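Local coordinates for protein nucleoside diphosphate kinase (Aquifex aeolicus, PDB 3ZTP) that catalyses transfer of the gamma phosphate of ATP to nucleoside diphosphates, probably by a ping-pong mechanism through a phosphohistidine intermediate, and works as a homotetramer, at residues 7-13 / 116-122; 30-34 / 76-82; 40-44 / 67-72; 46-52 / 130-135. Where two conformers were deposited one is given. Numbering follows the deposited sequence.

Contact 1 (7-13 / 116-122); sequences LIIVKPD and KNAIHAS. With SO4 (sulfate ion), chain D.
Strand 7-10 and the short strand 119-121 run antiparallel, their axes 4.6 Å apart at 168°. Ile9 and His120 form the hydrogen-bonded pair (Ile9 N to His120 O and His120 N to Ile9 O, both 2.9 Å), flanked by the non-hydrogen-bonded pairs Ile8-Ala121 and Val10-Ile119. Ser122 N to Leu7 O (3.0 Å) and Lys11 N to Ala118 O (2.9 Å) extend the pairing, and Ala118 takes a positive phi of 74°. Lys11 is the N-cap residue of the next helix, in which Asp13 OD2 accepts Ala118 N at 2.9 Å. The extended Lys11 chain (mttt) runs past Ile119 and His120, CE 3.6 Å from Ile119 C and NZ 2.8 Å from Asn117 OD1. His120, with chi1 t, lies on the same face as Ile9; its ND1 donates to sulfate O2 at 2.7 Å, while Lys11 NZ bonds weakly to sulfate O1. This is how a nucleoside diphosphate kinase site is built: His120 is the predicted phosphohistidine, Lys11 and Asn117 predicted ATP ligands, and the anion sits where a phosphate might. Glu131 of helix 125-135 holds His120 NE2 and Ser122 OG; on the other face Ile8 and Ile119 pack on Phe27 of helix 20-29, and Ala121 on helix 82-90.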
# COMPACT_ATOMS: atom_id res chain seq x y z
N LEU A 7 -1.83 3.78 -18.15
CA LEU A 7 -2.64 3.17 -17.09
C LEU A 7 -3.91 2.60 -17.70
O LEU A 7 -4.59 3.30 -18.45
CB LEU A 7 -3.02 4.22 -16.05
CG LEU A 7 -3.76 3.61 -14.85
CD1 LEU A 7 -2.81 2.98 -13.86
CD2 LEU A 7 -4.70 4.59 -14.17
N ILE A 8 -4.24 1.36 -17.34
CA ILE A 8 -5.59 0.85 -17.59
C ILE A 8 -6.31 0.63 -16.27
O ILE A 8 -5.70 0.32 -15.24
CB ILE A 8 -5.63 -0.44 -18.43
CG1 ILE A 8 -4.83 -1.58 -17.78
CG2 ILE A 8 -5.13 -0.15 -19.84
CD1 ILE A 8 -5.12 -2.97 -18.35
N ILE A 9 -7.63 0.80 -16.30
CA ILE A 9 -8.49 0.39 -15.18
C ILE A 9 -9.60 -0.48 -15.74
O ILE A 9 -10.33 -0.05 -16.62
CB ILE A 9 -9.11 1.56 -14.41
CG1 ILE A 9 -8.01 2.53 -13.97
CG2 ILE A 9 -9.86 1.02 -13.22
CD1 ILE A 9 -8.56 3.80 -13.30
N VAL A 10 -9.72 -1.69 -15.20
CA VAL A 10 -10.83 -2.59 -15.53
C VAL A 10 -11.99 -2.17 -14.66
O VAL A 10 -11.88 -2.17 -13.42
CB VAL A 10 -10.44 -4.05 -15.33
CG1 VAL A 10 -11.62 -4.98 -15.62
CG2 VAL A 10 -9.24 -4.39 -16.21
N LYS A 11 -13.07 -1.74 -15.29
CA LYS A 11 -14.18 -1.08 -14.62
C LYS A 11 -15.13 -2.10 -14.01
O LYS A 11 -15.07 -3.30 -14.29
CB LYS A 11 -14.91 -0.16 -15.60
CG LYS A 11 -14.05 0.90 -16.23
CD LYS A 11 -14.85 1.84 -17.14
CE LYS A 11 -14.07 3.03 -17.61
NZ LYS A 11 -14.81 3.87 -18.57
N PRO A 12 -16.04 -1.64 -13.14
CA PRO A 12 -16.86 -2.62 -12.42
C PRO A 12 -17.75 -3.49 -13.31
O PRO A 12 -18.10 -4.61 -12.91
CB PRO A 12 -17.67 -1.76 -11.44
CG PRO A 12 -16.81 -0.58 -11.21
CD PRO A 12 -16.19 -0.29 -12.57
N ASP A 13 -18.16 -2.98 -14.47
CA ASP A 13 -18.94 -3.81 -15.39
C ASP A 13 -18.16 -5.04 -15.85
O ASP A 13 -18.69 -6.16 -15.82
CB ASP A 13 -19.47 -3.01 -16.58
CG ASP A 13 -18.38 -2.31 -17.38
OD1 ASP A 13 -17.34 -1.91 -16.82
OD2 ASP A 13 -18.59 -2.14 -18.60
N LYS A 116 -20.79 2.08 -19.58
CA LYS A 116 -20.28 0.82 -19.07
C LYS A 116 -19.53 0.15 -20.20
O LYS A 116 -20.06 -0.69 -20.93
CB LYS A 116 -21.42 -0.08 -18.55
CG LYS A 116 -22.08 0.53 -17.31
CD LYS A 116 -23.08 -0.41 -16.68
CE LYS A 116 -23.56 0.14 -15.34
NZ LYS A 116 -24.10 -0.92 -14.45
N ASN A 117 -18.28 0.59 -20.35
CA ASN A 117 -17.47 0.20 -21.50
C ASN A 117 -16.19 -0.51 -21.10
O ASN A 117 -15.16 -0.38 -21.77
CB ASN A 117 -17.16 1.40 -22.41
CG ASN A 117 -16.32 2.45 -21.74
OD1 ASN A 117 -16.00 2.36 -20.57
ND2 ASN A 117 -15.98 3.47 -22.51
N ALA A 118 -16.26 -1.25 -20.00
CA ALA A 118 -15.27 -2.26 -19.58
C ALA A 118 -13.96 -1.75 -19.04
O ALA A 118 -13.42 -2.36 -18.13
CB ALA A 118 -15.01 -3.29 -20.71
N ILE A 119 -13.41 -0.70 -19.63
CA ILE A 119 -12.02 -0.36 -19.38
C ILE A 119 -11.77 1.11 -19.66
O ILE A 119 -12.37 1.71 -20.55
CB ILE A 119 -11.07 -1.27 -20.24
CG1 ILE A 119 -9.60 -1.12 -19.87
CG2 ILE A 119 -11.31 -1.06 -21.75
CD1 ILE A 119 -8.74 -2.25 -20.41
N HIS A 120 -10.88 1.67 -18.85
CA HIS A 120 -10.30 2.99 -19.01
C HIS A 120 -8.85 2.83 -19.47
O HIS A 120 -8.15 1.95 -18.95
CB HIS A 120 -10.25 3.71 -17.65
CG HIS A 120 -9.41 4.94 -17.67
ND1 HIS A 120 -9.92 6.17 -18.01
CD2 HIS A 120 -8.10 5.13 -17.42
CE1 HIS A 120 -8.95 7.07 -17.97
NE2 HIS A 120 -7.84 6.46 -17.61
N ALA A 121 -8.38 3.67 -20.37
CA ALA A 121 -6.94 3.80 -20.63
C ALA A 121 -6.57 5.26 -20.74
O ALA A 121 -7.35 6.08 -21.23
CB ALA A 121 -6.53 3.07 -21.89
N SER A 122 -5.36 5.59 -20.30
CA SER A 122 -4.87 6.96 -20.43
C SER A 122 -4.89 7.43 -21.89
O SER A 122 -4.63 6.67 -22.81
CB SER A 122 -3.42 7.04 -19.93
OG SER A 122 -3.29 6.49 -18.64
S SO4 D . -12.98 6.50 -18.91
O1 SO4 D . -12.86 5.52 -19.97
O2 SO4 D . -11.97 7.55 -19.11
O3 SO4 D . -14.27 7.18 -18.92
O4 SO4 D . -12.83 5.87 -17.62
O HOH W 1 -14.74 5.87 -21.06

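Contact 2 (30-34 / 76-82); sequences EGFQI and VLEGEDA
Phe32, most deeply engaged, shows how an aromatic at the start of a strand packs against the corner where its partner turns away. With chi1 m the ring reaches over Gly79, placing CE1 3.7 Å from Ala82 CB and CD1 4.0 Å from Gly79 CA. A beta carbon at Gly79 would clash with that ring. Glu78 comes next: it pairs with Gln33 in antiparallel, hydrogen-bonded register, Gln33 N to Glu78 O at 3.0 Å and Glu78 N to Gln33 O at 2.8 Å. Its extended side chain lies beside that of Gln33 and ends in a salt bridge with Arg5. Leu77 (mt) faces the other way, meeting Ile34 CG1 through its CD2 at 3.8 Å in a non-hydrogen-bonded pair. Before Phe32, Gly31 ends a helix in a Schellman motif with phi 101°; beyond Glu78, a type II turn from Gly79 to Ala82 leads into helix 82-90. Strands 33-40 and 72-78 are neighbours in the antiparallel sheet of the ferredoxin-like nucleoside diphosphate kinase fold.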
# COMPACT_ATOMS: atom_id res chain seq x y z
N GLU A 30 -0.30 -9.03 -26.37
CA GLU A 30 0.03 -7.94 -27.27
C GLU A 30 1.44 -7.38 -27.00
O GLU A 30 1.90 -6.49 -27.72
CB GLU A 30 -1.01 -6.83 -27.14
CG GLU A 30 -2.40 -7.25 -27.65
CD GLU A 30 -2.59 -7.10 -29.14
OE1 GLU A 30 -1.63 -6.71 -29.85
OE2 GLU A 30 -3.71 -7.37 -29.61
N GLY A 31 2.14 -7.92 -26.01
CA GLY A 31 3.56 -7.60 -25.82
C GLY A 31 3.86 -6.57 -24.74
O GLY A 31 4.99 -6.09 -24.67
N PHE A 32 2.88 -6.22 -23.93
CA PHE A 32 3.11 -5.22 -22.88
C PHE A 32 3.61 -5.89 -21.61
O PHE A 32 3.23 -7.01 -21.26
CB PHE A 32 1.83 -4.43 -22.60
CG PHE A 32 1.41 -3.64 -23.76
CD1 PHE A 32 2.15 -2.51 -24.12
CD2 PHE A 32 0.41 -4.07 -24.62
CE1 PHE A 32 1.85 -1.79 -25.24
CE2 PHE A 32 0.11 -3.35 -25.75
CZ PHE A 32 0.83 -2.21 -26.07
N GLN A 33 4.49 -5.17 -20.93
CA GLN A 33 4.93 -5.54 -19.60
C GLN A 33 4.00 -4.92 -18.58
O GLN A 33 3.77 -3.70 -18.62
CB GLN A 33 6.35 -5.01 -19.37
CG GLN A 33 7.42 -5.69 -20.24
CD GLN A 33 7.51 -7.18 -19.99
OE1 GLN A 33 7.70 -7.61 -18.86
NE2 GLN A 33 7.35 -7.98 -21.05
N ILE A 34 3.46 -5.74 -17.68
CA ILE A 34 2.69 -5.22 -16.55
C ILE A 34 3.69 -4.81 -15.48
O ILE A 34 4.41 -5.64 -14.94
CB ILE A 34 1.68 -6.23 -16.00
CG1 ILE A 34 0.68 -6.60 -17.10
CG2 ILE A 34 0.98 -5.66 -14.79
CD1 ILE A 34 -0.27 -7.73 -16.73
N VAL A 76 -0.33 -0.77 -14.74
CA VAL A 76 0.53 0.04 -15.57
C VAL A 76 1.10 -0.89 -16.63
O VAL A 76 1.67 -1.94 -16.32
CB VAL A 76 1.69 0.65 -14.75
CG1 VAL A 76 2.65 1.39 -15.68
CG2 VAL A 76 1.14 1.58 -13.68
N LEU A 77 0.92 -0.50 -17.89
CA LEU A 77 1.41 -1.25 -19.04
C LEU A 77 2.54 -0.48 -19.67
O LEU A 77 2.43 0.71 -19.93
CB LEU A 77 0.29 -1.45 -20.06
CG LEU A 77 -0.95 -2.16 -19.55
CD1 LEU A 77 -1.92 -2.28 -20.68
CD2 LEU A 77 -0.61 -3.51 -18.97
N GLU A 78 3.64 -1.19 -19.96
CA GLU A 78 4.82 -0.59 -20.58
C GLU A 78 5.16 -1.28 -21.89
O GLU A 78 5.17 -2.49 -21.98
CB GLU A 78 5.99 -0.70 -19.60
CG GLU A 78 7.29 -0.11 -20.10
CD GLU A 78 8.39 -0.26 -19.07
OE1 GLU A 78 8.31 0.42 -18.02
OE2 GLU A 78 9.31 -1.08 -19.27
N GLY A 79 5.44 -0.47 -22.90
CA GLY A 79 5.89 -1.00 -24.17
C GLY A 79 6.03 0.09 -25.21
O GLY A 79 5.66 1.23 -24.99
N GLU A 80 6.59 -0.26 -26.36
CA GLU A 80 6.73 0.69 -27.46
C GLU A 80 5.36 1.25 -27.86
O GLU A 80 4.41 0.49 -28.06
CB GLU A 80 7.37 -0.03 -28.64
CG GLU A 80 7.52 0.82 -29.88
CD GLU A 80 8.44 2.00 -29.68
OE1 GLU A 80 9.39 1.90 -28.88
OE2 GLU A 80 8.20 3.04 -30.33
N ASP A 81 5.26 2.58 -27.94
CA ASP A 81 4.05 3.24 -28.40
C ASP A 81 2.83 2.77 -27.59
O ASP A 81 1.73 2.71 -28.11
CB ASP A 81 3.86 2.95 -29.90
CG ASP A 81 2.98 3.98 -30.62
OD1 ASP A 81 2.92 5.16 -30.20
OD2 ASP A 81 2.41 3.59 -31.66
N ALA A 82 3.02 2.53 -26.29
CA ALA A 82 1.96 1.91 -25.47
C ALA A 82 0.69 2.71 -25.42
O ALA A 82 -0.39 2.14 -25.41
CB ALA A 82 2.45 1.63 -24.07

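Contact 3 (40-44 / 67-72); sequences FRFTP and MSSGPV
Where a strand pair ends, side chains and water take over from backbone hydrogen bonds. Phe40 and Val72 make the last antiparallel, hydrogen-bonded pair, with Phe40 N to Val72 O at 3.0 Å and Val72 N to Phe40 O at 2.9 Å. Both side chains project to the same face. The Phe40 ring (chi1 p) folds over Val72, whose CG2 bulges against its face, 3.8 Å from the centroid in a CH-pi contact. Phe42, with chi1 m, points toward 67-72: its CD2 lies 4.2 Å from Val72 CG2 and its CE2 4.1 Å from Met67 CE, so the CG2 methyl of Val72 meets both rings. On the Phe42 edge, CD2 approaches Met67 O to 3.4 Å. Ser68 is a small knob, its CB 3.2 Å from Phe42 O, while its OG is hydrogen-bonded back to Val64 O. Arg41 bends along the 68-70 backbone, with NE and NH2 both 3.1 Å from Ser68 O, while CD rests 3.7 Å from Gly70 C. Water 2 occupies the hollow between the two segments, accepting from Phe42 N at 2.8 Å and donating to Met67 O (2.7 Å) and Gly70 O (2.8 Å); water 3 joins Phe42 O to Ser68 O. The contact thus combines an apolar face, continued by Ile135 of helix 125-135, with a polar one where a guanidinium and two waters bind backbone carbonyls.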
# COMPACT_ATOMS: atom_id res chain seq x y z
N PHE A 40 -8.47 -2.30 -5.99
CA PHE A 40 -8.77 -1.32 -4.97
C PHE A 40 -10.19 -0.84 -5.21
O PHE A 40 -10.85 -1.24 -6.18
CB PHE A 40 -7.76 -0.16 -5.01
CG PHE A 40 -7.85 0.66 -6.24
CD1 PHE A 40 -7.25 0.23 -7.42
CD2 PHE A 40 -8.58 1.86 -6.26
CE1 PHE A 40 -7.38 0.96 -8.60
CE2 PHE A 40 -8.67 2.61 -7.44
CZ PHE A 40 -8.08 2.14 -8.60
N ARG A 41 -10.68 0.01 -4.32
CA ARG A 41 -12.01 0.60 -4.46
C ARG A 41 -11.89 2.11 -4.35
O ARG A 41 -11.45 2.64 -3.32
CB ARG A 41 -12.93 0.06 -3.40
CG ARG A 41 -14.27 0.77 -3.37
CD ARG A 41 -15.37 -0.16 -3.62
NE ARG A 41 -16.67 0.50 -3.64
CZ ARG A 41 -17.78 -0.12 -3.30
NH1 ARG A 41 -17.75 -1.39 -2.92
NH2 ARG A 41 -18.93 0.53 -3.36
N PHE A 42 -12.24 2.83 -5.41
CA PHE A 42 -12.34 4.28 -5.33
C PHE A 42 -13.47 4.65 -4.36
O PHE A 42 -14.59 4.14 -4.49
CB PHE A 42 -12.79 4.87 -6.68
CG PHE A 42 -11.72 5.05 -7.71
CD1 PHE A 42 -10.68 5.95 -7.52
CD2 PHE A 42 -11.81 4.39 -8.92
CE1 PHE A 42 -9.73 6.16 -8.50
CE2 PHE A 42 -10.85 4.61 -9.91
CZ PHE A 42 -9.81 5.49 -9.70
N THR A 43 -13.17 5.56 -3.43
CA THR A 43 -14.26 6.33 -2.81
C THR A 43 -14.84 7.27 -3.87
O THR A 43 -14.19 7.57 -4.86
CB THR A 43 -13.75 7.18 -1.65
OG1 THR A 43 -12.82 8.14 -2.17
CG2 THR A 43 -13.07 6.32 -0.61
N PRO A 44 -16.06 7.76 -3.66
CA PRO A 44 -16.58 8.74 -4.60
C PRO A 44 -15.67 9.97 -4.73
O PRO A 44 -15.47 10.48 -5.83
CB PRO A 44 -17.96 9.10 -4.00
CG PRO A 44 -18.38 7.84 -3.30
CD PRO A 44 -17.09 7.31 -2.70
N MET A 67 -17.80 4.37 -11.08
CA MET A 67 -16.42 4.02 -10.82
C MET A 67 -16.08 3.79 -9.35
O MET A 67 -15.00 3.28 -9.03
CB MET A 67 -15.47 5.04 -11.47
CG MET A 67 -15.45 4.93 -13.00
SD MET A 67 -14.89 3.32 -13.62
CE MET A 67 -13.15 3.37 -13.13
N SER A 68 -17.01 4.16 -8.48
CA SER A 68 -16.88 3.91 -7.04
C SER A 68 -17.89 2.87 -6.57
O SER A 68 -18.05 2.69 -5.36
CB SER A 68 -17.02 5.21 -6.23
OG SER A 68 -18.26 5.87 -6.47
N SER A 69 -18.57 2.18 -7.49
CA SER A 69 -19.67 1.27 -7.14
C SER A 69 -19.24 -0.13 -6.77
O SER A 69 -20.03 -0.92 -6.29
CB SER A 69 -20.69 1.19 -8.28
OG SER A 69 -20.14 0.54 -9.41
N GLY A 70 -17.97 -0.43 -6.99
CA GLY A 70 -17.43 -1.73 -6.67
C GLY A 70 -15.94 -1.70 -6.93
O GLY A 70 -15.43 -0.71 -7.46
N PRO A 71 -15.24 -2.76 -6.57
CA PRO A 71 -13.79 -2.73 -6.80
C PRO A 71 -13.43 -2.68 -8.29
O PRO A 71 -14.19 -3.13 -9.18
CB PRO A 71 -13.28 -4.02 -6.18
CG PRO A 71 -14.47 -4.79 -5.71
CD PRO A 71 -15.70 -3.96 -5.86
N VAL A 72 -12.25 -2.13 -8.56
CA VAL A 72 -11.66 -2.09 -9.89
C VAL A 72 -10.26 -2.62 -9.81
O VAL A 72 -9.71 -2.80 -8.72
CB VAL A 72 -11.66 -0.66 -10.48
CG1 VAL A 72 -13.08 -0.15 -10.70
CG2 VAL A 72 -10.93 0.34 -9.59
O HOH W 2 -13.71 1.48 -7.43
O HOH W 3 -16.63 3.55 -2.73

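Contact 4 (46-52 / 130-135); sequences KAGEFYY and YEICFI. With GOL (glycerol), chain C; SO4 (sulfate ion), chain D.
Phe50 directs its ring edge at the face of Phe134, centroids 5.7 Å apart and planes at 80°, in an offset edge-to-face pair. This aromatic packing joins two nearly antiparallel helices of the nucleoside diphosphate kinase fold, 44-50 and 125-135, whose short segments run at 159° with axes 11.2 Å apart. That wide spacing is bridged by large side chains: the CA atoms of Phe50 and Phe134 come within 6.9 Å, and both have chi1 t. Phe50 CB also lies over the Phe134 ring, 4.3 Å from its centroid, and Phe50 CE1 reaches Ile135 CG1 at 4.1 Å. On the outer flank the edge of Tyr52 faces the Tyr130 ring, centroids 5.2 Å apart. The site side holds Glu131, whose OE1 is hydrogen-bonded to NE2 of His120, the predicted phosphohistidine, and Tyr51, whose OH makes a very short 2.5 Å hydrogen bond to sulfate O4. A glycerol spans the two segments, O3 donating to Phe50 O at 2.8 Å and O2 to Glu131 OE2 at 2.7 Å. Cys133 forms a disulfide with Cys133 of a neighbouring subunit, the intersubunit bridge that stabilises the tetramer. One direct hydrogen bond ties the helices: Tyr130 OH donates to Glu49 O at 2.8 Å.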
# COMPACT_ATOMS: atom_id res chain seq x y z
N LYS A 46 -12.37 10.14 -4.36
CA LYS A 46 -11.16 9.78 -5.12
C LYS A 46 -11.47 9.58 -6.60
O LYS A 46 -10.70 9.99 -7.46
CB LYS A 46 -10.43 8.56 -4.53
CG LYS A 46 -9.74 8.79 -3.19
CD LYS A 46 -8.55 9.68 -3.29
CE LYS A 46 -7.90 9.87 -1.92
NZ LYS A 46 -6.89 10.92 -2.04
N ALA A 47 -12.60 8.93 -6.92
CA ALA A 47 -12.99 8.81 -8.32
C ALA A 47 -13.18 10.19 -8.96
O ALA A 47 -12.77 10.42 -10.10
CB ALA A 47 -14.25 8.00 -8.44
N GLY A 48 -13.78 11.11 -8.22
CA GLY A 48 -13.97 12.47 -8.70
C GLY A 48 -12.67 13.21 -8.97
O GLY A 48 -12.54 13.95 -9.97
N GLU A 49 -11.69 13.02 -8.08
CA GLU A 49 -10.37 13.60 -8.27
C GLU A 49 -9.65 12.98 -9.46
O GLU A 49 -9.00 13.69 -10.23
CB GLU A 49 -9.52 13.42 -7.02
CG GLU A 49 -10.00 14.25 -5.84
CD GLU A 49 -9.22 13.99 -4.56
OE1 GLU A 49 -8.27 13.18 -4.55
OE2 GLU A 49 -9.56 14.66 -3.55
N PHE A 50 -9.74 11.67 -9.60
CA PHE A 50 -9.10 11.00 -10.73
C PHE A 50 -9.63 11.55 -12.03
O PHE A 50 -8.88 11.82 -12.96
CB PHE A 50 -9.33 9.49 -10.64
CG PHE A 50 -8.67 8.70 -11.75
CD1 PHE A 50 -7.38 8.24 -11.61
CD2 PHE A 50 -9.33 8.44 -12.93
CE1 PHE A 50 -6.77 7.51 -12.61
CE2 PHE A 50 -8.70 7.73 -13.96
CZ PHE A 50 -7.42 7.26 -13.79
N TYR A 51 -10.95 11.74 -12.08
CA TYR A 51 -11.64 12.23 -13.27
C TYR A 51 -11.94 13.73 -13.24
O TYR A 51 -12.90 14.20 -13.86
CB TYR A 51 -12.96 11.47 -13.42
CG TYR A 51 -12.78 10.05 -13.88
CD1 TYR A 51 -12.35 9.78 -15.17
CD2 TYR A 51 -13.07 8.98 -13.05
CE1 TYR A 51 -12.20 8.47 -15.61
CE2 TYR A 51 -12.93 7.69 -13.49
CZ TYR A 51 -12.50 7.44 -14.77
OH TYR A 51 -12.36 6.14 -15.21
N TYR A 52 -11.10 14.49 -12.55
CA TYR A 52 -11.38 15.91 -12.37
C TYR A 52 -11.55 16.69 -13.67
O TYR A 52 -12.28 17.68 -13.71
CB TYR A 52 -10.27 16.54 -11.52
CG TYR A 52 -9.01 16.88 -12.30
CD1 TYR A 52 -8.01 15.94 -12.50
CD2 TYR A 52 -8.82 18.17 -12.80
CE1 TYR A 52 -6.87 16.26 -13.20
CE2 TYR A 52 -7.68 18.49 -13.50
CZ TYR A 52 -6.70 17.54 -13.69
OH TYR A 52 -5.57 17.86 -14.39
N TYR A 130 -0.23 11.64 -14.80
CA TYR A 130 -1.17 11.95 -13.71
C TYR A 130 -1.88 10.73 -13.18
O TYR A 130 -1.98 10.50 -11.97
CB TYR A 130 -2.23 12.95 -14.19
CG TYR A 130 -3.33 13.21 -13.16
CD1 TYR A 130 -3.09 14.01 -12.08
CD2 TYR A 130 -4.60 12.63 -13.28
CE1 TYR A 130 -4.06 14.24 -11.13
CE2 TYR A 130 -5.58 12.86 -12.32
CZ TYR A 130 -5.29 13.67 -11.24
OH TYR A 130 -6.22 13.95 -10.25
N GLU A 131 -2.42 9.93 -14.09
CA GLU A 131 -3.23 8.80 -13.69
C GLU A 131 -2.41 7.70 -13.04
O GLU A 131 -2.86 7.10 -12.05
CB GLU A 131 -3.92 8.24 -14.93
CG GLU A 131 -4.96 9.20 -15.51
CD GLU A 131 -5.62 8.70 -16.76
OE1 GLU A 131 -5.36 7.57 -17.19
OE2 GLU A 131 -6.44 9.46 -17.32
N ILE A 132 -1.22 7.42 -13.57
CA ILE A 132 -0.36 6.42 -12.94
C ILE A 132 -0.04 6.86 -11.52
O ILE A 132 -0.18 6.04 -10.60
CB ILE A 132 0.91 6.21 -13.75
CG1 ILE A 132 0.55 5.50 -15.06
CG2 ILE A 132 1.91 5.40 -12.96
CD1 ILE A 132 1.70 5.45 -16.07
N CYS A 133 0.38 8.10 -11.31
CA CYS A 133 0.69 8.58 -9.97
C CYS A 133 -0.54 8.61 -9.06
O CYS A 133 -0.42 8.49 -7.84
CB CYS A 133 1.32 9.97 -10.04
SG CYS A 133 3.03 9.94 -10.63
N PHE A 134 -1.71 8.79 -9.63
CA PHE A 134 -2.89 8.81 -8.79
C PHE A 134 -3.10 7.46 -8.11
O PHE A 134 -3.54 7.39 -6.96
CB PHE A 134 -4.14 9.20 -9.57
CG PHE A 134 -5.25 9.68 -8.68
CD1 PHE A 134 -6.13 8.81 -8.07
CD2 PHE A 134 -5.33 11.01 -8.39
CE1 PHE A 134 -7.11 9.28 -7.21
CE2 PHE A 134 -6.32 11.50 -7.54
CZ PHE A 134 -7.20 10.62 -6.94
N ILE A 135 -2.81 6.38 -8.82
CA ILE A 135 -3.12 5.03 -8.36
C ILE A 135 -1.92 4.33 -7.72
O ILE A 135 -2.08 3.60 -6.76
CB ILE A 135 -3.63 4.17 -9.56
CG1 ILE A 135 -4.85 4.83 -10.21
CG2 ILE A 135 -3.93 2.73 -9.12
CD1 ILE A 135 -6.01 5.10 -9.26
C1 GOL C . -8.70 11.09 -16.27
O1 GOL C . -9.50 11.60 -17.32
C2 GOL C . -7.65 12.11 -15.82
O2 GOL C . -6.54 12.12 -16.68
C3 GOL C . -8.20 13.53 -15.84
O3 GOL C . -9.36 13.60 -15.06
S SO4 D . -12.98 6.50 -18.91
O1 SO4 D . -12.86 5.52 -19.97
O2 SO4 D . -11.97 7.55 -19.11
O3 SO4 D . -14.27 7.18 -18.92
O4 SO4 D . -12.83 5.87 -17.62

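Overall arrangement
From the N terminus, strand 3-10 supplies the first half of contact 1, whose long loop closes only when strand 119-121 returns beside it. Within that loop lies contact 2, which joins strands 33-40 and 72-78 at one end; contact 3 is enclosed in turn, closing the shorter excursion through helices 44-50 and 60-67 at the other end of the same strands. Contact 4 breaks the nesting: it starts inside these loops and ends beyond all of them, crossing contacts 1, 2 and 3 as helix 125-135 comes back onto the sheet. Val72 and Met67 link contact 3 to contact 1, Ile135 links it to contact 4, and Glu131 brings contact 4 to His120.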